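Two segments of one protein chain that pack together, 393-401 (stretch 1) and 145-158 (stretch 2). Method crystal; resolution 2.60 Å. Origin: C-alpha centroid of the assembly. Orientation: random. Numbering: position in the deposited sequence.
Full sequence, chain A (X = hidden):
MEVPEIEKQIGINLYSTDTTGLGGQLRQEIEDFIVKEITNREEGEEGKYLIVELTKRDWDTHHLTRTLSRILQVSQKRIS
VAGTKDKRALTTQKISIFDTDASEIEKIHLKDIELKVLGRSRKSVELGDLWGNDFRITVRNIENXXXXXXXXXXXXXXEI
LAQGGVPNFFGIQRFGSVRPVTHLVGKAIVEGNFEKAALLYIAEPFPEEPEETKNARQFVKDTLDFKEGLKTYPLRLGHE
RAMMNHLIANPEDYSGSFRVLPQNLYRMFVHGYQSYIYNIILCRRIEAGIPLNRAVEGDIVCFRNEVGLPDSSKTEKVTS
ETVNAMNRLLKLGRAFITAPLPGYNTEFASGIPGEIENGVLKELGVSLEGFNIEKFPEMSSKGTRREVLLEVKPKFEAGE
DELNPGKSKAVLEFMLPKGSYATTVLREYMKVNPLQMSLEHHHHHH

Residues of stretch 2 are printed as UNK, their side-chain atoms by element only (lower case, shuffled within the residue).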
# COMPACT_ATOMS: atom_id res chain seq x y z
N LYS A 393 -9.61 11.73 8.76
CA LYS A 393 -10.25 13.01 9.03
C LYS A 393 -9.22 14.11 8.83
O LYS A 393 -8.74 14.72 9.78
CB LYS A 393 -10.77 13.04 10.47
CG LYS A 393 -11.49 14.32 10.84
CD LYS A 393 -12.25 14.17 12.14
CE LYS A 393 -13.10 15.39 12.36
NZ LYS A 393 -13.81 15.69 11.08
N PRO A 394 -8.88 14.39 7.56
CA PRO A 394 -7.90 15.41 7.18
C PRO A 394 -8.25 16.85 7.53
O PRO A 394 -9.40 17.17 7.82
CB PRO A 394 -7.74 15.20 5.68
CG PRO A 394 -9.09 14.71 5.27
CD PRO A 394 -9.44 13.74 6.36
N LYS A 395 -7.22 17.70 7.53
CA LYS A 395 -7.34 19.13 7.83
C LYS A 395 -6.55 19.89 6.76
O LYS A 395 -5.32 19.91 6.79
CB LYS A 395 -6.77 19.41 9.22
CG LYS A 395 -7.50 18.69 10.35
CD LYS A 395 -6.74 18.74 11.69
CE LYS A 395 -5.53 17.80 11.69
NZ LYS A 395 -4.79 17.78 13.00
N PHE A 396 -7.26 20.51 5.82
CA PHE A 396 -6.62 21.25 4.74
C PHE A 396 -6.22 22.67 5.10
O PHE A 396 -6.66 23.22 6.12
CB PHE A 396 -7.53 21.25 3.51
CG PHE A 396 -8.84 21.95 3.73
CD1 PHE A 396 -8.94 23.32 3.54
CD2 PHE A 396 -9.95 21.24 4.17
CE1 PHE A 396 -10.13 23.99 3.80
CE2 PHE A 396 -11.14 21.90 4.44
CZ PHE A 396 -11.24 23.27 4.25
N GLU A 397 -5.39 23.26 4.25
CA GLU A 397 -4.87 24.61 4.42
C GLU A 397 -4.40 25.06 3.04
O GLU A 397 -3.42 24.53 2.51
CB GLU A 397 -3.69 24.57 5.40
CG GLU A 397 -2.93 25.88 5.59
CD GLU A 397 -3.63 26.85 6.53
OE1 GLU A 397 -4.03 26.42 7.63
OE2 GLU A 397 -3.76 28.03 6.17
N ALA A 398 -5.11 26.01 2.43
CA ALA A 398 -4.74 26.48 1.11
C ALA A 398 -4.01 27.80 1.19
O ALA A 398 -3.90 28.41 2.25
CB ALA A 398 -5.98 26.63 0.23
N GLY A 399 -3.50 28.24 0.04
CA GLY A 399 -2.78 29.49 0.00
C GLY A 399 -1.94 29.61 -1.24
O GLY A 399 -2.04 28.80 -2.16
N GLU A 400 -1.11 30.65 -1.26
CA GLU A 400 -0.23 30.92 -2.39
C GLU A 400 1.14 30.31 -2.11
O GLU A 400 1.68 30.44 -1.01
CB GLU A 400 -0.09 32.44 -2.58
CG GLU A 400 0.87 32.86 -3.70
CD GLU A 400 1.06 34.37 -3.80
OE1 GLU A 400 1.51 34.99 -2.81
OE2 GLU A 400 0.74 34.94 -4.87
N ASP A 401 1.70 29.64 -3.11
CA ASP A 401 3.01 29.04 -2.94
C ASP A 401 4.12 29.85 -3.59
O ASP A 401 4.13 30.08 -4.81
CB ASP A 401 3.03 27.60 -3.47
CG ASP A 401 3.07 27.52 -4.98
OD1 ASP A 401 2.38 28.35 -5.62
OD2 ASP A 401 3.76 26.63 -5.51
N UNK A 145 -6.35 29.43 -7.80
CA UNK A 145 -6.01 30.51 -6.88
C UNK A 145 -6.21 30.07 -5.43
O UNK A 145 -6.90 29.09 -5.16
o UNK A 145 -8.24 31.49 -6.76
c UNK A 145 -6.89 31.73 -7.15
N UNK A 146 -5.60 30.79 -4.48
CA UNK A 146 -5.75 30.43 -3.07
C UNK A 146 -7.21 30.34 -2.66
O UNK A 146 -7.59 29.49 -1.86
c UNK A 146 -4.88 32.07 -4.61
c UNK A 146 -5.16 32.71 -3.28
c UNK A 146 -5.00 31.55 -2.34
N UNK A 147 -8.04 31.22 -3.22
CA UNK A 147 -9.46 31.22 -2.90
C UNK A 147 -10.18 30.03 -3.53
O UNK A 147 -10.90 29.31 -2.84
c UNK A 147 -10.13 32.53 -3.36
c UNK A 147 -9.91 33.71 -2.42
c UNK A 147 -11.12 34.64 -2.33
o UNK A 147 -12.22 34.16 -1.95
o UNK A 147 -10.98 35.86 -2.63
N UNK A 148 -9.97 29.83 -4.83
CA UNK A 148 -10.62 28.72 -5.51
C UNK A 148 -10.12 27.33 -5.08
O UNK A 148 -10.79 26.33 -5.31
c UNK A 148 -11.57 29.74 -7.67
c UNK A 148 -10.48 28.87 -7.03
o UNK A 148 -11.02 28.64 -9.72
o UNK A 148 -12.89 29.78 -9.67
c UNK A 148 -11.85 29.36 -9.12
N UNK A 149 -8.95 27.30 -4.45
CA UNK A 149 -8.36 26.04 -3.98
C UNK A 149 -8.83 25.69 -2.57
O UNK A 149 -9.13 24.53 -2.28
c UNK A 149 -6.81 26.12 -4.01
o UNK A 149 -6.37 26.36 -5.35
c UNK A 149 -6.19 24.83 -3.51
N UNK A 150 -8.91 26.68 -1.68
CA UNK A 150 -9.36 26.45 -0.31
C UNK A 150 -10.78 25.92 -0.34
O UNK A 150 -11.12 25.01 0.40
o UNK A 150 -10.07 29.47 3.41
o UNK A 150 -7.99 28.86 3.06
c UNK A 150 -9.30 27.75 0.51
c UNK A 150 -9.71 27.58 1.98
c UNK A 150 -9.22 28.72 2.88
N UNK A 151 -11.59 26.52 -1.20
CA UNK A 151 -12.98 26.12 -1.35
C UNK A 151 -13.03 24.73 -2.00
O UNK A 151 -13.89 23.92 -1.69
c UNK A 151 -13.73 27.13 -2.21
N UNK A 152 -12.09 24.48 -2.90
CA UNK A 152 -12.04 23.19 -3.58
C UNK A 152 -11.66 22.13 -2.55
O UNK A 152 -12.10 20.98 -2.64
c UNK A 152 -10.09 22.63 -6.95
c UNK A 152 -10.99 23.23 -4.70
c UNK A 152 -11.14 22.28 -5.90
c UNK A 152 -11.00 20.83 -5.47
N UNK A 153 -10.86 22.52 -1.57
CA UNK A 153 -10.42 21.62 -0.51
C UNK A 153 -11.54 21.30 0.47
O UNK A 153 -11.72 20.15 0.87
c UNK A 153 -7.86 22.27 -0.41
c UNK A 153 -6.95 23.23 0.33
c UNK A 153 -9.24 22.25 0.26
c UNK A 153 -7.27 20.86 -0.43
N UNK A 154 -12.29 22.33 0.85
CA UNK A 154 -13.38 22.17 1.80
C UNK A 154 -14.45 21.22 1.28
O UNK A 154 -15.03 20.45 2.04
c UNK A 154 -17.33 22.59 3.91
c UNK A 154 -15.03 23.49 3.27
n UNK A 154 -16.91 21.22 4.35
c UNK A 154 -14.01 23.53 2.13
c UNK A 154 -16.44 23.13 2.78
N UNK A 155 -14.70 21.28 -0.02
CA UNK A 155 -15.70 20.42 -0.62
C UNK A 155 -15.20 18.98 -0.65
O UNK A 155 -15.91 18.06 -0.24
c UNK A 155 -16.04 20.90 -2.05
c UNK A 155 -17.77 21.02 -3.90
c UNK A 155 -17.53 20.84 -2.40
c UNK A 155 -19.26 21.13 -4.25
n UNK A 155 -20.09 19.97 -3.78
N UNK A 156 -13.96 18.79 -1.11
CA UNK A 156 -13.39 17.45 -1.18
C UNK A 156 -13.34 16.84 0.21
O UNK A 156 -13.54 15.63 0.38
c UNK A 156 -11.95 17.47 -1.75
o UNK A 156 -11.90 18.29 -2.93
c UNK A 156 -11.51 16.05 -2.11
N UNK A 157 -13.08 17.68 1.21
CA UNK A 157 -13.01 17.28 2.61
C UNK A 157 -14.41 16.87 3.09
O UNK A 157 -14.61 15.74 3.54
o UNK A 157 -11.22 18.87 3.08
c UNK A 157 -12.53 18.46 3.50
c UNK A 157 -12.49 18.05 4.96
N UNK A 158 -15.37 17.79 2.98
CA UNK A 158 -16.75 17.54 3.38
C UNK A 158 -17.26 16.18 2.94
O UNK A 158 -17.73 15.39 3.75
c UNK A 158 -19.10 18.06 2.55
o UNK A 158 -19.31 17.44 1.48
c UNK A 158 -17.69 18.61 2.83
o UNK A 158 -20.00 18.23 3.40

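Position 145 carries one carbon and then one oxygen, pointing away from stretch 1; this short hydroxyl side chain is serine, S145. It stands just before the helix, and its OG accepts from the backbone N of 148 at 3.1 Å, capping the first turn. At 146 three carbons close a ring onto the backbone N, and CB lies 3.8 Å from G399 C, against the strand backbone; this is proline, P146.

Positions 147 and 148 each have three carbons, the third carrying two oxygens, and neither touches stretch 1. Two terminal oxygens and no nitrogen identify glutamates, E147 and E148. Position 149 has one carbon bearing an oxygen and a carbon, the latter 4.2 Å from A398 CB; this fork is threonine, T149. Its OG1 donates to S145 O at 2.8 Å.

Position 150 repeats the chain of three carbons with two terminal oxygens. Its CB is 3.5 Å from A398 CB, and its second side-chain carbon is 4.0 Å from F396 CE1; the residue is E150. A single carbon at 151, directed away, gives alanine, A151. Position 152 has four carbons forked at the second, out of reach of stretch 1: leucine, L152.

The same forked set of four carbons at 153 points toward stretch 1. Its CB sits over the face of the F396 ring, 3.8 Å from the ring centroid, in a CH-pi contact, and one terminal carbon is 3.5 Å from A398 CB; this is L153. At 154 four carbons in a row end in nitrogen; CB is 3.5 Å from F396 CZ, though the end of the chain leads away. This is lysine, K154. Position 155 has the same unbranched pattern without contact and is K155.

At 156 a carbon carries an oxygen and a carbon, without touching stretch 1: T156, whose OG1 donates to L152 O at 2.7 Å. Position 157 has the same fork but points toward stretch 1, its side-chain oxygen 2.9 Å from F396 CD2, and is T157. Its OG1 donates to L153 O at 2.6 Å. Two carbons, the second carrying two oxygens, identify aspartate at 158, D158; it is directed away and does not touch stretch 1.

The strand and helix run nearly antiparallel, at 164°, with no hydrogen bond between the stretches. Packing therefore carries the contact: F396 spreads along the helix from E150 to T157, and A398 points its CB at the helix, 3.4 Å from E150 CA, where the two CA atoms are 4.8 Å apart.

Stretch 2 (145-158) SPEETEALLKKTTD
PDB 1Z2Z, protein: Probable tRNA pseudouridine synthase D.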